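Local coordinates for isochorismatase family protein family (Burkholderia thailandensis, PDB 3TXY) that is of unknown function but belongs to the isochorismatase family of hydrolases, so it may have hydrolase activity on a substrate not yet identified, at residues L21-V26 with D85-A90; I57-S62 with V104-W109. One frame throughout, in Å; residues are numbered along the deposited sequence.

Contact 1: residues L21-V26 with D85-A90; sequences LQNGIV and DPEWSA
Two short helical turns meet beside the C-terminal ends of the parallel strands of this isochorismatase-type alpha/beta domain. Helix 23-26 comes just after strand 14-19; helix 86-89 lies in the connection between strands 56-61 and 102-106. The start of the first turn offers its N-H groups to carbonyls at the end of the second. Asn-23 N meets Ala-90 O at 2.9 Å almost along the C=O axis, and Gly-24 N reaches an in-plane lone pair of Trp-88 O at 3.1 Å. With CG beside its own backbone N, Asn-23 sends its amide the same way; ND2 donates to a lone pair of Glu-87 O at 3.0 Å, while the methyl of Ala-90 packs against that nitrogen. Trp-88 O takes a second bond from Gln-22 NE2, longer at 3.2 Å and bent to 136°, arriving from above the carbonyl plane. The same NE2 hangs 3.3 Å above one face of the Trp-88 ring, toward its rim, with amide and indole planes 79° apart. The other end of that amide, OE1, is held by Thr-61 N, so Gln-22 is gripped at both polar atoms. Gly-24 CA sits against the pyrrole part of the indole, 3.3 Å from Trp-88 CD1. A water in the ring plane accepts from Trp-88 NE1 and donates to Gly-24 O, and Ile-25 CD1 brushes Trp-88 CZ2. N-H groups at one turn's start thus pair with carbonyls at another's end, among the strand-end loops of a Rossmann-like parallel sheet.

Contact 2: residues I57-S62 with V104-W109; sequences IFVHTS and VTKHQW
Strands 57-61 and 104-106 run parallel, 4.7 Å apart at closest approach and 26° off exact alignment, with Val-59 beside Val-104, His-60 beside Thr-105 and Thr-61 beside Lys-106. The bond ladder zigzags: Val-104 N gives to Phe-58 O, His-60 N to Val-104 O, Lys-106 N to His-60 O and, past the strand end, Ser-62 N to Lys-106 O. On the face bearing the valines, Thr-61 and Lys-106, Ile-57 CG2 touches Val-104 CG2 at 3.6 Å, and Lys-106 crosses Val-59 at about a right angle, its CD and CE against CG1 of the valine. From a CG in the crowded position between N and the carbonyl carbon, the lysine runs extended to CE, and the last torsion (chi4 82°) turns NZ aside. There NZ donates to Thr-61 OG1 at 2.8 Å and to the carbonyls of Gln-108 and Trp-109, and forms a salt bridge with Asp-20, whose other carboxylate oxygen bonds Thr-61 OG1. In the cysteine hydrolases of this superfamily such an aspartate and lysine join a cysteine in the catalytic triad; this chain has no cysteine, so the place probably corresponds but its chemistry is uncertain. The carboxylate and carbonyls would favour a charged lysine. On the other face, His-60 and Thr-105 lie side by side, imidazole NE2 meeting Thr-105 OG1 at 2.8 Å, either atom possibly the donor, while ND1 bonds Ser-89 O. His-107 ND1 donates in its ring plane to Ser-62 O at 2.7 Å, nearly straight (165°). The Trp-109 ring meets Tyr-148 of the second subunit.

How the contacts relate
Contact 2 is the buried one, joining two neighbouring strands of the sheet, with 102-106 outermost within the chain; contact 1 lies nearer the surface, among strand-end turns. The centres of the two contacts are about 11 Å apart. Their segments alternate along the chain, since 85-90 belongs to the connection between the strands of contact 2. Two polar bonds from the turns to strand 57-61 tie the contacts together, and Trp-88 CZ3 and Ser-89 CB pack on Thr-61 O. Contact 1 relies on backbone carbonyls, amide side chains and a water, whereas contact 2 adds a regular parallel ladder, apolar branches and a buried lysine whose probable charge is met by the carboxylate of Asp-20.

Contact 1: residues L21-V26 with D85-A90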
ATOM      1  N   LEU A  21       1.035  -4.990 -17.684  1.00 10.56           N
ATOM      2  CA  LEU A  21       0.336  -5.426 -18.897  1.00 11.05           C
ATOM      3  C   LEU A  21       1.296  -6.250 -19.761  1.00 11.28           C
ATOM      4  O   LEU A  21       1.673  -5.883 -20.895  1.00 11.58           O
ATOM      5  CB  LEU A  21      -0.305  -4.243 -19.604  1.00 11.17           C
ATOM      6  CG  LEU A  21      -1.318  -3.461 -18.753  1.00 10.87           C
ATOM      7  CD1 LEU A  21      -1.899  -2.301 -19.573  1.00 11.21           C
ATOM      8  CD2 LEU A  21      -2.445  -4.351 -18.244  1.00 10.72           C
ATOM      9  N   GLN A  22       1.669  -7.382 -19.170  1.00 11.40           N
ATOM     10  CA  GLN A  22       2.641  -8.313 -19.702  1.00 11.89           C
ATOM     11  C   GLN A  22       1.987  -9.664 -19.984  1.00 12.61           C
ATOM     12  O   GLN A  22       0.966 -10.021 -19.374  1.00 12.59           O
ATOM     13  CB  GLN A  22       3.816  -8.459 -18.730  1.00 11.57           C
ATOM     14  CG  GLN A  22       3.487  -9.121 -17.399  1.00 11.25           C
ATOM     15  CD  GLN A  22       4.562  -8.868 -16.366  1.00 10.89           C
ATOM     16  OE1 GLN A  22       4.773  -7.742 -15.971  1.00 10.43           O
ATOM     17  NE2 GLN A  22       5.256  -9.906 -15.959  1.00 10.88           N
ATOM     18  N   ASN A  23       2.579 -10.420 -20.907  1.00 13.80           N
ATOM     19  CA  ASN A  23       1.974 -11.655 -21.387  1.00 14.62           C
ATOM     20  C   ASN A  23       1.492 -12.586 -20.268  1.00 15.14           C
ATOM     21  O   ASN A  23       0.399 -13.156 -20.341  1.00 16.15           O
ATOM     22  CB  ASN A  23       2.967 -12.417 -22.266  1.00 15.11           C
ATOM     23  CG  ASN A  23       3.319 -11.672 -23.541  1.00 15.53           C
ATOM     24  OD1 ASN A  23       2.457 -11.042 -24.164  1.00 15.61           O
ATOM     25  ND2 ASN A  23       4.586 -11.770 -23.957  1.00 16.04           N
ATOM     26  N   GLY A  24       2.303 -12.744 -19.228  1.00 15.07           N
ATOM     27  CA  GLY A  24       1.988 -13.688 -18.167  1.00 15.17           C
ATOM     28  C   GLY A  24       0.859 -13.269 -17.229  1.00 14.75           C
ATOM     29  O   GLY A  24       0.369 -14.071 -16.450  1.00 15.36           O
ATOM     30  N   ILE A  25       0.472 -12.003 -17.284  1.00 14.46           N
ATOM     31  CA  ILE A  25      -0.534 -11.459 -16.381  1.00 14.37           C
ATOM     32  C   ILE A  25      -1.825 -11.110 -17.140  1.00 14.48           C
ATOM     33  O   ILE A  25      -2.918 -11.361 -16.636  1.00 14.45           O
ATOM     34  CB  ILE A  25       0.066 -10.268 -15.584  1.00 14.15           C
ATOM     35  CG1 ILE A  25       1.190 -10.794 -14.673  1.00 14.46           C
ATOM     36  CG2 ILE A  25      -0.996  -9.533 -14.755  1.00 14.04           C
ATOM     37  CD1 ILE A  25       2.095  -9.713 -14.078  1.00 14.23           C
ATOM     38  N   VAL A  26      -1.712 -10.594 -18.359  1.00 14.90           N
ATOM     39  CA  VAL A  26      -2.924 -10.264 -19.120  1.00 15.43           C
ATOM     40  C   VAL A  26      -3.774 -11.498 -19.471  1.00 16.32           C
ATOM     41  O   VAL A  26      -4.954 -11.356 -19.782  1.00 17.10           O
ATOM     42  CB  VAL A  26      -2.625  -9.427 -20.381  1.00 15.53           C
ATOM     43  CG1 VAL A  26      -1.911  -8.142 -20.001  1.00 15.06           C
ATOM     44  CG2 VAL A  26      -1.815 -10.230 -21.398  1.00 16.00           C
ATOM     45  N   ASP A  85      10.624 -17.480 -17.654  1.00 23.53           N
ATOM     46  CA  ASP A  85      10.413 -17.396 -19.099  1.00 23.34           C
ATOM     47  C   ASP A  85      10.465 -15.922 -19.510  1.00 22.25           C
ATOM     48  O   ASP A  85       9.682 -15.118 -19.002  1.00 19.88           O
ATOM     49  CB  ASP A  85       9.041 -17.978 -19.439  1.00 24.16           C
ATOM     50  CG  ASP A  85       8.791 -18.112 -20.932  1.00 25.28           C
ATOM     51  OD1 ASP A  85       9.440 -17.434 -21.762  1.00 25.95           O
ATOM     52  OD2 ASP A  85       7.902 -18.916 -21.272  1.00 26.45           O
ATOM     53  N   PRO A  86      11.369 -15.557 -20.436  1.00 21.95           N
ATOM     54  CA  PRO A  86      11.380 -14.152 -20.855  1.00 21.64           C
ATOM     55  C   PRO A  86      10.032 -13.658 -21.408  1.00 21.17           C
ATOM     56  O   PRO A  86       9.718 -12.482 -21.288  1.00 19.85           O
ATOM     57  CB  PRO A  86      12.470 -14.113 -21.939  1.00 22.17           C
ATOM     58  CG  PRO A  86      13.347 -15.280 -21.615  1.00 22.80           C
ATOM     59  CD  PRO A  86      12.401 -16.342 -21.143  1.00 22.56           C
ATOM     60  N   GLU A  87       9.231 -14.553 -21.987  1.00 21.75           N
ATOM     61  CA  GLU A  87       7.920 -14.147 -22.496  1.00 21.97           C
ATOM     62  C   GLU A  87       6.932 -13.752 -21.396  1.00 19.73           C
ATOM     63  O   GLU A  87       6.049 -12.933 -21.630  1.00 19.23           O
ATOM     64  CB  GLU A  87       7.315 -15.232 -23.405  1.00 24.46           C
ATOM     65  CG  GLU A  87       7.977 -15.305 -24.778  1.00 27.26           C
ATOM     66  CD  GLU A  87       8.083 -13.943 -25.458  1.00 29.48           C
ATOM     67  OE1 GLU A  87       7.030 -13.325 -25.712  1.00 32.31           O
ATOM     68  OE2 GLU A  87       9.220 -13.481 -25.728  1.00 32.63           O
ATOM     69  N   TRP A  88       7.111 -14.297 -20.193  1.00 18.17           N
ATOM     70  CA  TRP A  88       6.230 -13.986 -19.090  1.00 17.06           C
ATOM     71  C   TRP A  88       6.215 -12.497 -18.762  1.00 15.86           C
ATOM     72  O   TRP A  88       5.157 -11.939 -18.448  1.00 15.01           O
ATOM     73  CB  TRP A  88       6.602 -14.836 -17.875  1.00 16.91           C
ATOM     74  CG  TRP A  88       5.702 -14.566 -16.700  1.00 16.55           C
ATOM     75  CD1 TRP A  88       4.458 -15.124 -16.425  1.00 16.50           C
ATOM     76  CD2 TRP A  88       5.971 -13.663 -15.574  1.00 15.79           C
ATOM     77  NE1 TRP A  88       3.942 -14.609 -15.261  1.00 16.11           N
ATOM     78  CE2 TRP A  88       4.797 -13.735 -14.701  1.00 15.76           C
ATOM     79  CE3 TRP A  88       7.029 -12.828 -15.218  1.00 15.50           C
ATOM     80  CZ2 TRP A  88       4.717 -13.005 -13.515  1.00 15.47           C
ATOM     81  CZ3 TRP A  88       6.928 -12.076 -14.047  1.00 14.92           C
ATOM     82  CH2 TRP A  88       5.801 -12.165 -13.211  1.00 15.24           C
ATOM     83  N   SER A  89       7.372 -11.845 -18.869  1.00 15.26           N
ATOM     84  CA  SER A  89       7.506 -10.411 -18.528  1.00 14.85           C
ATOM     85  C   SER A  89       7.505  -9.457 -19.736  1.00 14.49           C
ATOM     86  O   SER A  89       7.556  -8.219 -19.539  1.00 13.87           O
ATOM     87  CB  SER A  89       8.776 -10.176 -17.701  1.00 14.87           C
ATOM     88  OG  SER A  89       9.941 -10.596 -18.391  1.00 15.82           O
ATOM     89  N   ALA A  90       7.434 -10.004 -20.957  1.00 14.48           N
ATOM     90  CA  ALA A  90       7.330  -9.194 -22.185  1.00 14.46           C
ATOM     91  C   ALA A  90       5.970  -8.491 -22.243  1.00 14.07           C
ATOM     92  O   ALA A  90       4.960  -9.070 -21.871  1.00 13.73           O
ATOM     93  CB  ALA A  90       7.521 -10.066 -23.441  1.00 14.93           C
TER
HETATM   94  O   HOH W   1       1.204 -14.484 -13.831  1.00 24.56           O

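Contact 2: residues I57-S62 with V104-W109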
ATOM      1  N   ILE A  57       4.192   5.611 -19.223  1.00 12.19           N
ATOM      2  CA  ILE A  57       5.111   4.825 -18.441  1.00 11.99           C
ATOM      3  C   ILE A  57       4.531   3.449 -18.285  1.00 11.67           C
ATOM      4  O   ILE A  57       3.464   3.281 -17.688  1.00 11.20           O
ATOM      5  CB  ILE A  57       5.366   5.427 -17.051  1.00 11.95           C
ATOM      6  CG1 ILE A  57       5.873   6.868 -17.186  1.00 12.57           C
ATOM      7  CG2 ILE A  57       6.365   4.554 -16.311  1.00 11.80           C
ATOM      8  CD1 ILE A  57       6.011   7.578 -15.859  1.00 12.37           C
ATOM      9  N   PHE A  58       5.211   2.480 -18.889  1.00 11.70           N
ATOM     10  CA  PHE A  58       4.782   1.105 -18.837  1.00 11.46           C
ATOM     11  C   PHE A  58       5.627   0.317 -17.869  1.00 11.26           C
ATOM     12  O   PHE A  58       6.860   0.228 -18.020  1.00 11.08           O
ATOM     13  CB  PHE A  58       4.871   0.453 -20.206  1.00 11.83           C
ATOM     14  CG  PHE A  58       3.922   1.028 -21.222  1.00 12.16           C
ATOM     15  CD1 PHE A  58       2.559   0.796 -21.125  1.00 12.37           C
ATOM     16  CD2 PHE A  58       4.390   1.778 -22.286  1.00 12.71           C
ATOM     17  CE1 PHE A  58       1.678   1.305 -22.075  1.00 12.56           C
ATOM     18  CE2 PHE A  58       3.523   2.278 -23.232  1.00 13.08           C
ATOM     19  CZ  PHE A  58       2.157   2.054 -23.118  1.00 12.88           C
ATOM     20  N   VAL A  59       4.940  -0.286 -16.899  1.00 10.89           N
ATOM     21  CA  VAL A  59       5.572  -1.022 -15.824  1.00 10.68           C
ATOM     22  C   VAL A  59       5.390  -2.530 -16.041  1.00 10.91           C
ATOM     23  O   VAL A  59       4.286  -3.004 -16.312  1.00 11.26           O
ATOM     24  CB  VAL A  59       4.956  -0.625 -14.465  1.00 10.27           C
ATOM     25  CG1 VAL A  59       5.542  -1.449 -13.321  1.00 10.36           C
ATOM     26  CG2 VAL A  59       5.126   0.869 -14.199  1.00 10.22           C
ATOM     27  N   HIS A  60       6.455  -3.292 -15.877  1.00 11.17           N
ATOM     28  CA  HIS A  60       6.337  -4.739 -15.889  1.00 11.41           C
ATOM     29  C   HIS A  60       7.147  -5.302 -14.765  1.00 11.49           C
ATOM     30  O   HIS A  60       8.027  -4.633 -14.231  1.00 11.20           O
ATOM     31  CB  HIS A  60       6.727  -5.346 -17.249  1.00 12.04           C
ATOM     32  CG  HIS A  60       8.176  -5.210 -17.588  1.00 12.59           C
ATOM     33  ND1 HIS A  60       8.871  -6.206 -18.169  1.00 13.64           N
ATOM     34  CD2 HIS A  60       9.065  -4.159 -17.421  1.00 12.79           C
ATOM     35  CE1 HIS A  60      10.143  -5.817 -18.352  1.00 13.81           C
ATOM     36  NE2 HIS A  60      10.266  -4.571 -17.903  1.00 13.54           N
ATOM     37  N   THR A  61       6.807  -6.528 -14.392  1.00 11.47           N
ATOM     38  CA  THR A  61       7.466  -7.265 -13.330  1.00 11.66           C
ATOM     39  C   THR A  61       8.374  -8.315 -13.941  1.00 12.11           C
ATOM     40  O   THR A  61       7.977  -9.064 -14.842  1.00 12.28           O
ATOM     41  CB  THR A  61       6.433  -7.967 -12.446  1.00 11.81           C
ATOM     42  OG1 THR A  61       5.516  -6.992 -11.952  1.00 11.75           O
ATOM     43  CG2 THR A  61       7.088  -8.718 -11.282  1.00 11.88           C
ATOM     44  N   SER A  62       9.595  -8.379 -13.438  1.00 12.44           N
ATOM     45  CA  SER A  62      10.541  -9.383 -13.859  1.00 13.05           C
ATOM     46  C   SER A  62      11.341  -9.869 -12.660  1.00 13.24           C
ATOM     47  O   SER A  62      11.621  -9.106 -11.769  1.00 12.81           O
ATOM     48  CB  SER A  62      11.518  -8.817 -14.874  1.00 13.36           C
ATOM     49  OG  SER A  62      12.423  -9.817 -15.302  1.00 13.97           O
ATOM     50  N   VAL A 104       9.513   0.802 -16.989  1.00 12.49           N
ATOM     51  CA  VAL A 104       9.932   0.617 -15.597  1.00 12.24           C
ATOM     52  C   VAL A 104       9.815  -0.850 -15.259  1.00 11.93           C
ATOM     53  O   VAL A 104       8.775  -1.462 -15.518  1.00 11.99           O
ATOM     54  CB  VAL A 104       9.041   1.423 -14.645  1.00 11.72           C
ATOM     55  CG1 VAL A 104       9.327   1.042 -13.175  1.00 11.29           C
ATOM     56  CG2 VAL A 104       9.206   2.917 -14.920  1.00 11.92           C
ATOM     57  N   THR A 105      10.865  -1.405 -14.665  1.00 11.73           N
ATOM     58  CA  THR A 105      10.888  -2.826 -14.307  1.00 11.69           C
ATOM     59  C   THR A 105      10.871  -2.973 -12.799  1.00 11.35           C
ATOM     60  O   THR A 105      11.716  -2.411 -12.109  1.00 11.77           O
ATOM     61  CB  THR A 105      12.131  -3.527 -14.867  1.00 12.19           C
ATOM     62  OG1 THR A 105      12.181  -3.325 -16.275  1.00 12.77           O
ATOM     63  CG2 THR A 105      12.099  -5.037 -14.571  1.00 12.27           C
ATOM     64  N   LYS A 106       9.891  -3.705 -12.284  1.00 11.06           N
ATOM     65  CA  LYS A 106       9.773  -3.897 -10.830  1.00 10.61           C
ATOM     66  C   LYS A 106       9.911  -5.368 -10.459  1.00 10.60           C
ATOM     67  O   LYS A 106       9.800  -6.258 -11.320  1.00 10.94           O
ATOM     68  CB  LYS A 106       8.441  -3.314 -10.309  1.00 10.38           C
ATOM     69  CG  LYS A 106       7.178  -4.023 -10.781  1.00 10.38           C
ATOM     70  CD  LYS A 106       5.911  -3.351 -10.263  1.00 10.21           C
ATOM     71  CE  LYS A 106       4.648  -3.975 -10.853  1.00 10.26           C
ATOM     72  NZ  LYS A 106       4.223  -5.225 -10.138  1.00 10.13           N
ATOM     73  N   HIS A 107      10.130  -5.614  -9.168  1.00 10.44           N
ATOM     74  CA  HIS A 107      10.355  -6.968  -8.627  1.00 10.76           C
ATOM     75  C   HIS A 107       9.427  -7.323  -7.482  1.00 10.62           C
ATOM     76  O   HIS A 107       9.762  -8.188  -6.666  1.00 10.85           O
ATOM     77  CB  HIS A 107      11.797  -7.131  -8.123  1.00 11.05           C
ATOM     78  CG  HIS A 107      12.862  -6.687  -9.100  1.00 11.43           C
ATOM     79  ND1 HIS A 107      12.999  -7.229 -10.332  1.00 11.65           N
ATOM     80  CD2 HIS A 107      13.917  -5.776  -8.949  1.00 11.50           C
ATOM     81  CE1 HIS A 107      14.052  -6.654 -10.956  1.00 12.07           C
ATOM     82  NE2 HIS A 107      14.623  -5.781 -10.095  1.00 11.96           N
ATOM     83  N   GLN A 108       8.290  -6.636  -7.391  1.00 10.28           N
ATOM     84  CA  GLN A 108       7.261  -6.872  -6.358  1.00 10.24           C
ATOM     85  C   GLN A 108       5.973  -6.170  -6.787  1.00 10.10           C
ATOM     86  O   GLN A 108       5.887  -5.727  -7.932  1.00 10.37           O
ATOM     87  CB  GLN A 108       7.720  -6.403  -4.983  1.00 10.14           C
ATOM     88  CG  GLN A 108       7.810  -4.891  -4.860  1.00  9.76           C
ATOM     89  CD  GLN A 108       8.980  -4.298  -5.628  1.00  9.65           C
ATOM     90  OE1 GLN A 108      10.111  -4.764  -5.496  1.00  9.53           O
ATOM     91  NE2 GLN A 108       8.716  -3.237  -6.412  1.00  9.26           N
ATOM     92  N   TRP A 109       4.989  -6.051  -5.878  1.00 10.22           N
ATOM     93  CA  TRP A 109       3.667  -5.524  -6.226  1.00 10.10           C
ATOM     94  C   TRP A 109       3.719  -4.134  -6.767  1.00  9.80           C
ATOM     95  O   TRP A 109       3.404  -3.906  -7.944  1.00  9.43           O
ATOM     96  CB  TRP A 109       2.720  -5.545  -5.036  1.00 10.37           C
ATOM     97  CG  TRP A 109       2.355  -6.910  -4.516  1.00 10.75           C
ATOM     98  CD1 TRP A 109       2.826  -8.152  -4.926  1.00 11.10           C
ATOM     99  CD2 TRP A 109       1.484  -7.193  -3.374  1.00 11.18           C
ATOM    100  NE1 TRP A 109       2.273  -9.157  -4.165  1.00 11.50           N
ATOM    101  CE2 TRP A 109       1.471  -8.645  -3.211  1.00 11.58           C
ATOM    102  CE3 TRP A 109       0.729  -6.416  -2.523  1.00 11.28           C
ATOM    103  CZ2 TRP A 109       0.718  -9.263  -2.228  1.00 12.08           C
ATOM    104  CZ3 TRP A 109      -0.017  -7.042  -1.534  1.00 11.82           C
ATOM    105  CH2 TRP A 109      -0.030  -8.433  -1.395  1.00 12.18           C
TER